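Local coordinates for vesicular integral-membrane protein VIP36 (PDB 2DUR) that acts as a calcium-dependent lectin of the early secretory pathway, binding high-mannose glycans and helping to transport and sort the glycoproteins that carry them, at residues K78-A86 and G212-I220. Residues are numbered along the deposited sequence; the frame is centred on the assembly and turned at random.
Sequences KNLHGDGIA and GDLSDNHDI. With MAN (alpha-D-mannopyranose), chain C; MAN (alpha-D-mannopyranose), chain B.
Leu214 lays its branched end against the turn at Leu80 and His81: with CG anti to the carbonyl carbon (chi1 -58°), CD2 meets Leu80 CB at 3.8 Å, CD1 lies by the His81 backbone, and CG packs on C6 of the chain C mannose. Beside it runs the hydrogen bond from Gly82 N to Ser215 O (3.2 Å), the donor above the carbonyl plane, and a water bridges Leu80 O to Ser215 N. His81 and Asp216 run side by side, ring and carboxylate 19° apart, while Asp216 OD2 salt-bridges Arg159. Deeper, between the sandwich sheets, the His218 imidazole turns its edge to Gly82 O and one face to Gly84 O; its ND1 is hydrogen-bonded to Thr43 OG1, and Ile85 CG1 passes His218 CD2 at 3.8 Å. A cis peptide precedes Asp83, as in legume lectins, and its carboxylate faces the chain C mannose, OD1 accepting from O6 and OD2 from O4, both at 2.6 Å. Leu214 N donates to that O6 and Asp213 N to O5; Asp213 OD2 accepts from O1, OD1 from O6 of the chain B mannose. Gly212, lacking a side chain, lets the sugar lie close. Carboxylates thus take hydroxyls, while backbone N-H groups reach O6 and the ring oxygen.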
loop_
_atom_site.group_PDB
_atom_site.type_symbol
_atom_site.label_atom_id
_atom_site.label_comp_id
_atom_site.label_asym_id
_atom_site.label_seq_id
_atom_site.Cartn_x
_atom_site.Cartn_y
_atom_site.Cartn_z
ATOM N N LYS A 78 22.656 -11.141 6.118
ATOM C CA LYS A 78 21.829 -11.844 7.113
ATOM C C LYS A 78 20.439 -11.204 7.210
ATOM O O LYS A 78 19.762 -11.097 6.195
ATOM C CB LYS A 78 22.543 -11.945 8.469
ATOM C CG LYS A 78 23.674 -13.006 8.497
ATOM C CD LYS A 78 24.491 -12.987 9.800
ATOM C CE LYS A 78 23.618 -13.121 11.064
ATOM N NZ LYS A 78 24.346 -12.741 12.344
ATOM N N ASN A 79 20.020 -10.770 8.399
ATOM C CA ASN A 79 18.707 -10.127 8.543
ATOM C C ASN A 79 18.773 -8.589 8.633
ATOM O O ASN A 79 17.801 -7.936 8.997
ATOM C CB ASN A 79 17.844 -10.812 9.649
ATOM C CG ASN A 79 17.818 -10.066 11.015
ATOM O OD1 ASN A 79 16.798 -10.126 11.734
ATOM N ND2 ASN A 79 18.926 -9.412 11.397
ATOM N N LEU A 80 19.911 -8.016 8.237
ATOM C CA LEU A 80 20.161 -6.572 8.405
ATOM C C LEU A 80 19.650 -5.722 7.248
ATOM O O LEU A 80 20.421 -5.131 6.477
ATOM C CB LEU A 80 21.657 -6.327 8.678
ATOM C CG LEU A 80 22.246 -7.048 9.898
ATOM C CD1 LEU A 80 23.726 -6.743 9.971
ATOM C CD2 LEU A 80 21.563 -6.622 11.214
ATOM N N HIS A 81 18.324 -5.648 7.142
ATOM C CA HIS A 81 17.680 -4.842 6.125
ATOM C C HIS A 81 16.337 -4.381 6.672
ATOM O O HIS A 81 15.844 -4.924 7.638
ATOM C CB HIS A 81 17.438 -5.658 4.834
ATOM C CG HIS A 81 16.591 -6.876 5.057
ATOM N ND1 HIS A 81 17.128 -8.138 5.197
ATOM C CD2 HIS A 81 15.257 -7.012 5.240
ATOM C CE1 HIS A 81 16.157 -9.003 5.426
ATOM N NE2 HIS A 81 15.012 -8.345 5.465
ATOM N N GLY A 82 15.759 -3.395 6.021
ATOM C CA GLY A 82 14.453 -2.847 6.430
ATOM C C GLY A 82 14.174 -1.512 5.736
ATOM O O GLY A 82 14.999 -1.024 4.946
ATOM N N ASP A 83 13.026 -0.881 6.013
ATOM C CA ASP A 83 12.007 -1.417 6.921
ATOM C C ASP A 83 10.769 -1.963 6.217
ATOM O O ASP A 83 10.022 -2.770 6.796
ATOM C CB ASP A 83 11.590 -0.297 7.891
ATOM C CG ASP A 83 12.563 -0.173 9.053
ATOM O OD1 ASP A 83 13.443 0.728 9.026
ATOM O OD2 ASP A 83 12.477 -1.024 9.962
ATOM N N GLY A 84 10.538 -1.491 4.991
ATOM C CA GLY A 84 9.389 -1.928 4.193
ATOM C C GLY A 84 8.635 -0.830 3.469
ATOM O O GLY A 84 9.017 0.341 3.478
ATOM N N ILE A 85 7.534 -1.233 2.845
ATOM C CA ILE A 85 6.674 -0.366 2.063
ATOM C C ILE A 85 5.294 -0.321 2.705
ATOM O O ILE A 85 4.842 -1.343 3.234
ATOM C CB ILE A 85 6.532 -0.927 0.591
ATOM C CG1 ILE A 85 7.851 -0.738 -0.175
ATOM C CG2 ILE A 85 5.341 -0.280 -0.143
ATOM C CD1 ILE A 85 7.868 -1.476 -1.549
ATOM N N ALA A 86 4.628 0.831 2.614
ATOM C CA ALA A 86 3.176 0.936 2.928
ATOM C C ALA A 86 2.434 1.422 1.696
ATOM O O ALA A 86 2.920 2.294 0.979
ATOM C CB ALA A 86 2.930 1.905 4.084
ATOM N N GLY A 212 15.701 2.879 8.377
ATOM C CA GLY A 212 16.172 3.426 9.671
ATOM C C GLY A 212 17.646 3.117 9.775
ATOM O O GLY A 212 18.429 3.552 8.929
ATOM N N ASP A 213 18.022 2.384 10.819
ATOM C CA ASP A 213 19.406 1.909 10.963
ATOM C C ASP A 213 19.687 0.822 9.932
ATOM O O ASP A 213 20.866 0.467 9.717
ATOM C CB ASP A 213 19.633 1.339 12.356
ATOM C CG ASP A 213 19.550 2.398 13.440
ATOM O OD1 ASP A 213 19.861 3.568 13.151
ATOM O OD2 ASP A 213 19.182 2.036 14.576
ATOM N N LEU A 214 18.609 0.280 9.352
ATOM C CA LEU A 214 18.678 -0.751 8.286
ATOM C C LEU A 214 17.990 -0.233 7.052
ATOM O O LEU A 214 17.104 0.620 7.133
ATOM C CB LEU A 214 18.008 -2.037 8.773
ATOM C CG LEU A 214 18.589 -2.655 10.051
ATOM C CD1 LEU A 214 17.770 -3.852 10.487
ATOM C CD2 LEU A 214 20.065 -3.024 9.829
ATOM N N SER A 215 18.380 -0.747 5.890
ATOM C CA SER A 215 17.900 -0.156 4.670
ATOM C C SER A 215 17.632 -1.229 3.602
ATOM O O SER A 215 17.888 -2.419 3.817
ATOM C CB SER A 215 18.889 0.895 4.156
ATOM O OG SER A 215 20.101 0.274 3.760
ATOM N N ASP A 216 17.079 -0.758 2.497
ATOM C CA ASP A 216 16.794 -1.548 1.285
ATOM C C ASP A 216 16.356 -0.563 0.215
ATOM O O ASP A 216 15.850 0.538 0.493
ATOM C CB ASP A 216 15.610 -2.522 1.482
ATOM C CG ASP A 216 16.018 -3.951 1.715
ATOM O OD1 ASP A 216 17.129 -4.398 1.308
ATOM O OD2 ASP A 216 15.178 -4.679 2.294
ATOM N N ASN A 217 16.508 -0.955 -1.039
ATOM C CA ASN A 217 15.829 -0.232 -2.090
ATOM C C ASN A 217 14.366 -0.632 -2.039
ATOM O O ASN A 217 14.068 -1.817 -1.969
ATOM C CB ASN A 217 16.357 -0.647 -3.460
ATOM C CG ASN A 217 17.807 -0.264 -3.662
ATOM O OD1 ASN A 217 18.125 0.926 -3.801
ATOM N ND2 ASN A 217 18.690 -1.273 -3.691
ATOM N N HIS A 218 13.486 0.362 -2.046
ATOM C CA HIS A 218 12.032 0.129 -2.118
ATOM C C HIS A 218 11.523 0.795 -3.384
ATOM O O HIS A 218 11.361 1.997 -3.433
ATOM C CB HIS A 218 11.337 0.710 -0.855
ATOM C CG HIS A 218 11.776 0.063 0.419
ATOM N ND1 HIS A 218 12.669 0.659 1.295
ATOM C CD2 HIS A 218 11.406 -1.099 1.002
ATOM C CE1 HIS A 218 12.875 -0.146 2.323
ATOM N NE2 HIS A 218 12.114 -1.216 2.175
ATOM N N ASP A 219 11.291 -0.014 -4.438
ATOM C CA ASP A 219 10.874 0.523 -5.736
ATOM C C ASP A 219 9.406 0.221 -6.064
ATOM O O ASP A 219 8.902 -0.848 -5.734
ATOM C CB ASP A 219 11.704 -0.074 -6.881
ATOM C CG ASP A 219 13.189 0.205 -6.753
ATOM O OD1 ASP A 219 13.553 1.157 -6.036
ATOM O OD2 ASP A 219 13.986 -0.515 -7.396
ATOM N N ILE A 220 8.750 1.169 -6.725
ATOM C CA ILE A 220 7.413 0.950 -7.317
ATOM C C ILE A 220 7.586 1.083 -8.821
ATOM O O ILE A 220 7.951 2.148 -9.299
ATOM C CB ILE A 220 6.379 2.001 -6.836
ATOM C CG1 ILE A 220 6.269 2.001 -5.305
ATOM C CG2 ILE A 220 4.983 1.753 -7.479
ATOM C CD1 ILE A 220 5.734 0.701 -4.680
HETATM C C1 MAN C . 16.213 2.057 13.942
HETATM C C2 MAN C . 14.799 2.578 14.190
HETATM C C3 MAN C . 13.762 1.475 13.931
HETATM C C4 MAN C . 13.984 0.792 12.573
HETATM C C5 MAN C . 15.393 0.224 12.587
HETATM C C6 MAN C . 15.705 -0.556 11.308
HETATM O O1 MAN C . 16.653 1.280 15.052
HETATM O O2 MAN C . 14.557 3.647 13.310
HETATM O O3 MAN C . 12.453 2.016 14.025
HETATM O O4 MAN C . 13.054 -0.241 12.330
HETATM O O5 MAN C . 16.266 1.338 12.709
HETATM O O6 MAN C . 15.773 0.325 10.207
HETATM C C1 MAN B . 14.536 4.890 14.023
HETATM C C2 MAN B . 13.587 5.824 13.286
HETATM C C3 MAN B . 14.179 6.134 11.914
HETATM C C4 MAN B . 15.614 6.652 12.037
HETATM C C5 MAN B . 16.476 5.725 12.909
HETATM C C6 MAN B . 17.855 6.314 13.221
HETATM O O2 MAN B . 13.456 6.996 14.069
HETATM O O3 MAN B . 13.353 7.061 11.255
HETATM O O4 MAN B . 16.158 6.767 10.752
HETATM O O5 MAN B . 15.810 5.511 14.138
HETATM O O6 MAN B . 18.542 5.517 14.187
HETATM O O HOH W 1 20.707 -2.542 5.757
#